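Local atomic coordinates of GlcNAc Inducible Gene 2, GIG2 (Candida albicans, PDB entry 6AKZ), a protein that binds iron(III) and, as a member of the DUF1479 (Gig2-like) family in the cupin clan, probably works as a metal-dependent oxygenase. Residues K423-I426 against D427-R430; I94-D97 against R98-W102; P376-I379 against T380-Q383. All blocks are in the same frame, centred on the assembly; numbering follows the deposited sequence.

Interaction 1: K423-I426 against D427-R430; sequences KNDI and DSKR
Asp-425 N-caps the short helix 426-431, its carboxylate turning back to take the backbone N-H of Ser-428, three residues on. The capping bond runs from Ser-428 N to Asp-425 OD1 over 2.9 Å and is fairly straight, at 160° about the hydrogen. The donor arrives on the anti side of OD1, 25° out of the carboxylate plane. With CG anti to the backbone N (chi1 -176°), the acid is carried to the helix start, where N-H groups still lack partners from a preceding turn. The main chain then takes over: Lys-429 N donates to Asp-425 O at 3.0 Å, and Arg-430 N donates to Ile-426 O, also at 3.0 Å. Over the first of these carbonyls runs the aliphatic part of Lys-429, with CG 3.5 Å from Asp-425 O. The amide of Asn-424 and the amine of Lys-429 are modelled too close together for their relation to be trusted.

Acidic groups gather at this end of the helix, Asp-425 OD1 lying 4.5 Å from Asp-427 OD2, a placement that the helix dipole would favour. Their negative charge is probably offset in part by Lys-146, which forms a salt bridge with Asp-427 OD2, hydrogen-bonds to Ser-428 OG and makes a long, weak ion pair with Asp-425 OD1.

One turn along, the aliphatic Ile-426 packs against the flat end of Arg-430. The arginine chain is extended from CG to NE, and NE is bonded to the carbonyl of Glu-436, which should limit rotation of the flat group. Ile-426 CG1 sits over the centre of one guanidinium face, 3.8 Å above its plane, while Ile-426 CD1 reaches 3.4 Å from Arg-430 NH2.

Interaction 2: I94-D97 against R98-W102; sequences IDVD and RIDIW
Ile-94 packs against Ile-99 across the start of helix 96-112, forming a hydrophobic staple: the residue just before the N-cap Asp-95 meets the fourth residue after it. Ile-94 CG2 does most of the touching. It lies 3.8 Å from Ile-99 CD1. Arg-98 CG is 3.7 Å from the same Ile-94 CG2, so one methyl touches three side chains of the first two turns. The third is Trp-102, whose CZ3 is 3.8 Å from Ile-94 CG2; the methyl meets the indole obliquely, and the two side chains cross at about a right angle. In Ile-94, CG1 lies anti to the carbonyl carbon (chi1 -54°), which puts CG2 anti to the backbone N and at this meeting point. Arg-98 bends at both chi2 and chi3, laying its CD 3.5 Å above one face of the Trp-102 ring, toward the rim.

Behind these side chains the helical backbone fixes their spacing. Ile-99 N donates to Asp-95 O at 3.1 Å in a nearly straight bond (168°), followed by Asp-100 N to Val-96 O at 3.0 Å. Asp-95 itself gives no side-chain capping bond, which distinguishes this helix start from a classical Asp N-cap. Asp-100 OD1 comes within 2.9 Å of Val-96 O, two acceptors side by side; the salt bridge from OD1 to Lys-343 probably offsets the cost.

Farther out, Trp-102 NE1 hydrogen-bonds to Glu-138 of helix 134-140, where Pro-135 and Ala-139 also touch the ring. Ile-94, Ile-99 and Trp-102 all rest on Leu-260; the start of helix 96-112 thus packs on strand 256-261 through Leu-260 and on helix 134-140 through Trp-102.

Interaction 3: P376-I379 against T380-Q383; sequences PLSI and TNIQ
Asn-381 reaches back with its side-chain amide to the carbonyl of Pro-376, bridging the corner that leads from the chain after strand 367-371 into helix 382-394. Asn-381 ND2 donates to Pro-376 O at 2.9 Å, in the carbonyl plane and with an angle of 157° at the hydrogen. The same nitrogen also donates to the carbonyl of Phe-253, so two acceptors grip it. Between these ends, residues 378-381 make a type I beta turn: Asn-381 N bonds to Ser-378 O over 2.9 Å, from above the carbonyl plane and not along a lone pair.

The compact side is apolar. Leu-377 CD1 meets Ile-382 CD1 at 3.9 Å, the leucine swung there with CG anti to the backbone N (chi1 173°). Helix 445-460 closes over this pair, with Arg-451 against Leu-377 and Ala-454 and Ala-457 against Ile-382, while Ile-379 packs on Ile-450 of the same helix and on Tyr-468.

On the looser side, toward Thr-380 and the exposed Gln-383, two waters bridge polar atoms. One lies 2.6 Å from Ser-378 OG and accepts from Thr-380 N at 2.8 Å; its approach to Thr-380 OG1 is modelled too short to be trusted. The second water donates to Ile-379 O at 2.8 Å and accepts from Gln-383 N at 3.0 Å.

That second water thus stands in for a direct i to i+4 bond. The helix is entered through a hydrated turn, and the carbonyl of the buried Pro-376 just before it is met by a side-chain amide rather than by a helical N-H.

In the fold
The three contacts each shape the entry to a helix, and none touches another. Interactions 1 and 2 have centres 22 Å apart and nearest atoms about 8 Å apart, yet Glu-138 of helix 134-140 joins them: OE2 forms a salt bridge with Lys-423 and OE1 accepts from Trp-102. Interaction 3 lies 19 Å from interaction 1 and 31 Å from interaction 2, centre to centre. Strands 87-91 and 367-371, which precede interactions 2 and 3, belong to the same mixed sheet. The iron site of His-192, Asp-194 and His-355 lies apart from all three, so they belong to the surroundings of what is probably a cupin-type core and do not line the metal site.

Interaction 1: K423-I426 against D427-R430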
# COMPACT_ATOMS: atom_id res chain seq x y z
N LYS A 423 7.19 -21.14 -15.53
CA LYS A 423 8.44 -21.58 -15.99
C LYS A 423 9.08 -22.66 -15.09
O LYS A 423 10.31 -22.70 -14.92
CB LYS A 423 9.42 -20.43 -16.22
CG LYS A 423 8.86 -19.13 -16.82
CD LYS A 423 8.56 -19.17 -18.29
CE LYS A 423 7.99 -17.80 -18.72
NZ LYS A 423 7.14 -17.94 -19.92
N ASN A 424 8.19 -23.44 -14.48
CA ASN A 424 8.54 -24.41 -13.44
C ASN A 424 9.59 -23.86 -12.42
O ASN A 424 10.42 -24.57 -11.91
CB ASN A 424 8.93 -25.77 -14.10
CG ASN A 424 8.73 -26.94 -13.16
OD1 ASN A 424 7.80 -26.97 -12.33
ND2 ASN A 424 9.65 -27.88 -13.22
N ASP A 425 9.49 -22.57 -12.06
CA ASP A 425 10.38 -22.00 -11.03
C ASP A 425 9.72 -22.20 -9.66
O ASP A 425 8.66 -21.65 -9.40
CB ASP A 425 10.51 -20.49 -11.24
CG ASP A 425 11.49 -19.86 -10.28
OD1 ASP A 425 11.20 -19.73 -9.10
OD2 ASP A 425 12.59 -19.48 -10.73
N ILE A 426 10.39 -22.93 -8.77
CA ILE A 426 9.79 -23.32 -7.51
C ILE A 426 9.51 -22.10 -6.60
O ILE A 426 8.50 -22.02 -5.92
CB ILE A 426 10.67 -24.39 -6.80
CG1 ILE A 426 9.88 -25.06 -5.71
CG2 ILE A 426 11.96 -23.80 -6.24
CD1 ILE A 426 10.64 -26.26 -5.13
N ASP A 427 10.46 -21.17 -6.56
CA ASP A 427 10.26 -19.95 -5.80
C ASP A 427 9.01 -19.21 -6.29
O ASP A 427 8.19 -18.72 -5.49
CB ASP A 427 11.50 -19.10 -5.99
CG ASP A 427 11.46 -17.89 -5.19
OD1 ASP A 427 11.51 -18.05 -3.95
OD2 ASP A 427 11.37 -16.77 -5.78
N SER A 428 8.82 -19.08 -7.61
CA SER A 428 7.62 -18.40 -8.12
C SER A 428 6.35 -19.12 -7.75
O SER A 428 5.34 -18.52 -7.43
CB SER A 428 7.62 -18.28 -9.62
OG SER A 428 8.77 -17.65 -10.06
N LYS A 429 6.36 -20.45 -7.83
CA LYS A 429 5.19 -21.20 -7.48
C LYS A 429 4.84 -21.02 -5.98
O LYS A 429 3.68 -20.95 -5.62
CB LYS A 429 5.39 -22.70 -7.79
CG LYS A 429 5.41 -23.00 -9.25
CD LYS A 429 5.75 -24.40 -9.53
CE LYS A 429 5.50 -24.65 -11.02
NZ LYS A 429 5.95 -26.03 -11.36
N ARG A 430 5.84 -20.86 -5.15
CA ARG A 430 5.59 -20.64 -3.70
C ARG A 430 4.92 -19.30 -3.51
O ARG A 430 4.00 -19.22 -2.75
CB ARG A 430 6.89 -20.67 -2.92
CG ARG A 430 7.37 -22.10 -2.70
CD ARG A 430 8.78 -22.07 -2.14
NE ARG A 430 9.25 -23.44 -1.92
CZ ARG A 430 10.49 -23.89 -2.13
NH1 ARG A 430 11.49 -23.11 -2.44
NH2 ARG A 430 10.75 -25.18 -1.86

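Interaction 2: I94-D97 against R98-W102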
# COMPACT_ATOMS: atom_id res chain seq x y z
N ILE A 94 13.29 -3.16 -16.33
CA ILE A 94 12.96 -4.04 -17.46
C ILE A 94 13.29 -3.32 -18.76
O ILE A 94 12.96 -2.14 -18.90
CB ILE A 94 11.47 -4.42 -17.48
CG1 ILE A 94 10.98 -5.02 -16.16
CG2 ILE A 94 11.15 -5.39 -18.64
CD1 ILE A 94 11.62 -6.29 -15.80
N ASP A 95 13.93 -4.03 -19.69
CA ASP A 95 14.18 -3.50 -21.05
C ASP A 95 12.92 -3.02 -21.74
O ASP A 95 11.89 -3.69 -21.70
CB ASP A 95 14.81 -4.58 -21.96
CG ASP A 95 16.21 -4.94 -21.57
OD1 ASP A 95 16.99 -4.04 -21.15
OD2 ASP A 95 16.56 -6.15 -21.68
N VAL A 96 13.04 -1.98 -22.55
CA VAL A 96 11.92 -1.42 -23.27
C VAL A 96 11.35 -2.42 -24.24
O VAL A 96 10.13 -2.52 -24.41
CB VAL A 96 12.32 -0.14 -24.03
CG1 VAL A 96 11.24 0.29 -25.01
CG2 VAL A 96 12.66 0.97 -23.03
N ASP A 97 12.18 -3.21 -24.91
CA ASP A 97 11.59 -4.14 -25.84
C ASP A 97 10.68 -5.17 -25.19
O ASP A 97 9.64 -5.57 -25.74
CB ASP A 97 12.68 -4.85 -26.67
CG ASP A 97 13.30 -3.92 -27.74
OD1 ASP A 97 12.71 -2.87 -28.12
OD2 ASP A 97 14.42 -4.25 -28.18
N ARG A 98 11.09 -5.64 -24.03
CA ARG A 98 10.27 -6.55 -23.26
C ARG A 98 8.96 -5.96 -22.76
O ARG A 98 7.88 -6.58 -22.77
CB ARG A 98 11.11 -7.03 -22.08
CG ARG A 98 10.40 -8.01 -21.18
CD ARG A 98 9.73 -9.17 -21.85
NE ARG A 98 10.69 -9.98 -22.58
CZ ARG A 98 10.36 -11.07 -23.31
NH1 ARG A 98 9.10 -11.46 -23.41
NH2 ARG A 98 11.31 -11.77 -23.94
N ILE A 99 9.04 -4.74 -22.32
CA ILE A 99 7.85 -3.98 -21.95
C ILE A 99 6.85 -3.85 -23.08
O ILE A 99 5.65 -4.03 -22.88
CB ILE A 99 8.22 -2.57 -21.43
CG1 ILE A 99 8.93 -2.66 -20.13
CG2 ILE A 99 6.99 -1.68 -21.32
CD1 ILE A 99 8.12 -3.09 -18.94
N ASP A 100 7.35 -3.56 -24.28
CA ASP A 100 6.50 -3.42 -25.46
C ASP A 100 5.77 -4.72 -25.79
O ASP A 100 4.58 -4.71 -26.11
CB ASP A 100 7.32 -2.95 -26.66
CG ASP A 100 7.98 -1.61 -26.42
OD1 ASP A 100 7.80 -1.04 -25.33
OD2 ASP A 100 8.69 -1.13 -27.33
N ILE A 101 6.48 -5.84 -25.71
CA ILE A 101 5.89 -7.13 -25.97
C ILE A 101 4.78 -7.39 -24.94
O ILE A 101 3.68 -7.81 -25.27
CB ILE A 101 7.02 -8.20 -25.93
CG1 ILE A 101 7.91 -8.08 -27.16
CG2 ILE A 101 6.44 -9.59 -25.82
CD1 ILE A 101 9.30 -8.69 -26.97
N TRP A 102 5.08 -7.20 -23.65
CA TRP A 102 4.06 -7.39 -22.62
C TRP A 102 2.82 -6.50 -22.80
O TRP A 102 1.68 -6.98 -22.68
CB TRP A 102 4.67 -7.16 -21.21
CG TRP A 102 5.55 -8.26 -20.69
CD1 TRP A 102 5.54 -9.58 -21.06
CD2 TRP A 102 6.51 -8.14 -19.64
NE1 TRP A 102 6.47 -10.27 -20.36
CE2 TRP A 102 7.08 -9.44 -19.46
CE3 TRP A 102 6.98 -7.09 -18.83
CZ2 TRP A 102 8.08 -9.68 -18.50
CZ3 TRP A 102 7.94 -7.35 -17.86
CH2 TRP A 102 8.53 -8.62 -17.73

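Interaction 3: P376-I379 against T380-Q383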
# COMPACT_ATOMS: atom_id res chain seq x y z
N PRO A 376 4.05 -9.35 2.07
CA PRO A 376 4.89 -10.36 2.73
C PRO A 376 4.09 -11.55 3.22
O PRO A 376 2.90 -11.42 3.56
CB PRO A 376 5.49 -9.56 3.93
CG PRO A 376 4.36 -8.54 4.25
CD PRO A 376 3.82 -8.14 2.88
N LEU A 377 4.78 -12.68 3.26
CA LEU A 377 4.26 -13.84 3.91
C LEU A 377 4.04 -13.50 5.38
O LEU A 377 4.98 -13.20 6.11
CB LEU A 377 5.15 -15.08 3.72
CG LEU A 377 4.70 -16.33 4.55
CD1 LEU A 377 3.35 -16.80 4.03
CD2 LEU A 377 5.77 -17.40 4.26
N SER A 378 2.82 -13.45 5.77
CA SER A 378 2.46 -12.99 7.15
C SER A 378 1.14 -13.48 7.54
O SER A 378 0.32 -13.92 6.71
CB SER A 378 2.54 -11.42 7.27
OG SER A 378 1.43 -10.85 6.62
N ILE A 379 0.88 -13.44 8.82
CA ILE A 379 -0.37 -14.09 9.33
C ILE A 379 -1.68 -13.57 8.71
O ILE A 379 -2.60 -14.37 8.40
CB ILE A 379 -0.39 -14.12 10.86
CG1 ILE A 379 -1.40 -15.11 11.38
CG2 ILE A 379 -0.63 -12.77 11.49
CD1 ILE A 379 -1.00 -16.54 11.09
N THR A 380 -1.75 -12.28 8.41
CA THR A 380 -3.00 -11.70 7.83
C THR A 380 -3.03 -11.89 6.29
O THR A 380 -3.95 -11.40 5.69
CB THR A 380 -3.26 -10.23 8.22
OG1 THR A 380 -2.20 -9.38 7.72
CG2 THR A 380 -3.33 -10.05 9.76
N ASN A 381 -1.96 -12.48 5.71
CA ASN A 381 -1.84 -12.76 4.30
C ASN A 381 -2.04 -14.25 3.96
O ASN A 381 -1.94 -14.63 2.80
CB ASN A 381 -0.54 -12.22 3.73
CG ASN A 381 -0.66 -10.75 3.38
OD1 ASN A 381 -1.80 -10.31 3.07
ND2 ASN A 381 0.40 -9.96 3.53
N ILE A 382 -2.29 -15.08 4.95
CA ILE A 382 -2.52 -16.50 4.62
C ILE A 382 -3.81 -16.65 3.80
O ILE A 382 -3.88 -17.45 2.83
CB ILE A 382 -2.52 -17.36 5.88
CG1 ILE A 382 -1.17 -17.27 6.60
CG2 ILE A 382 -2.88 -18.78 5.52
CD1 ILE A 382 0.02 -17.78 5.83
N GLN A 383 -4.82 -15.83 4.09
CA GLN A 383 -6.05 -15.93 3.25
C GLN A 383 -5.80 -15.50 1.81
O GLN A 383 -6.32 -16.07 0.89
CB GLN A 383 -7.16 -15.07 3.85
CG GLN A 383 -7.69 -15.65 5.12
CD GLN A 383 -8.54 -16.91 4.96
OE1 GLN A 383 -8.74 -17.46 3.85
NE2 GLN A 383 -9.06 -17.38 6.10
O HOH W 1 -0.03 -10.05 8.58
O HOH W 2 -4.87 -14.41 6.70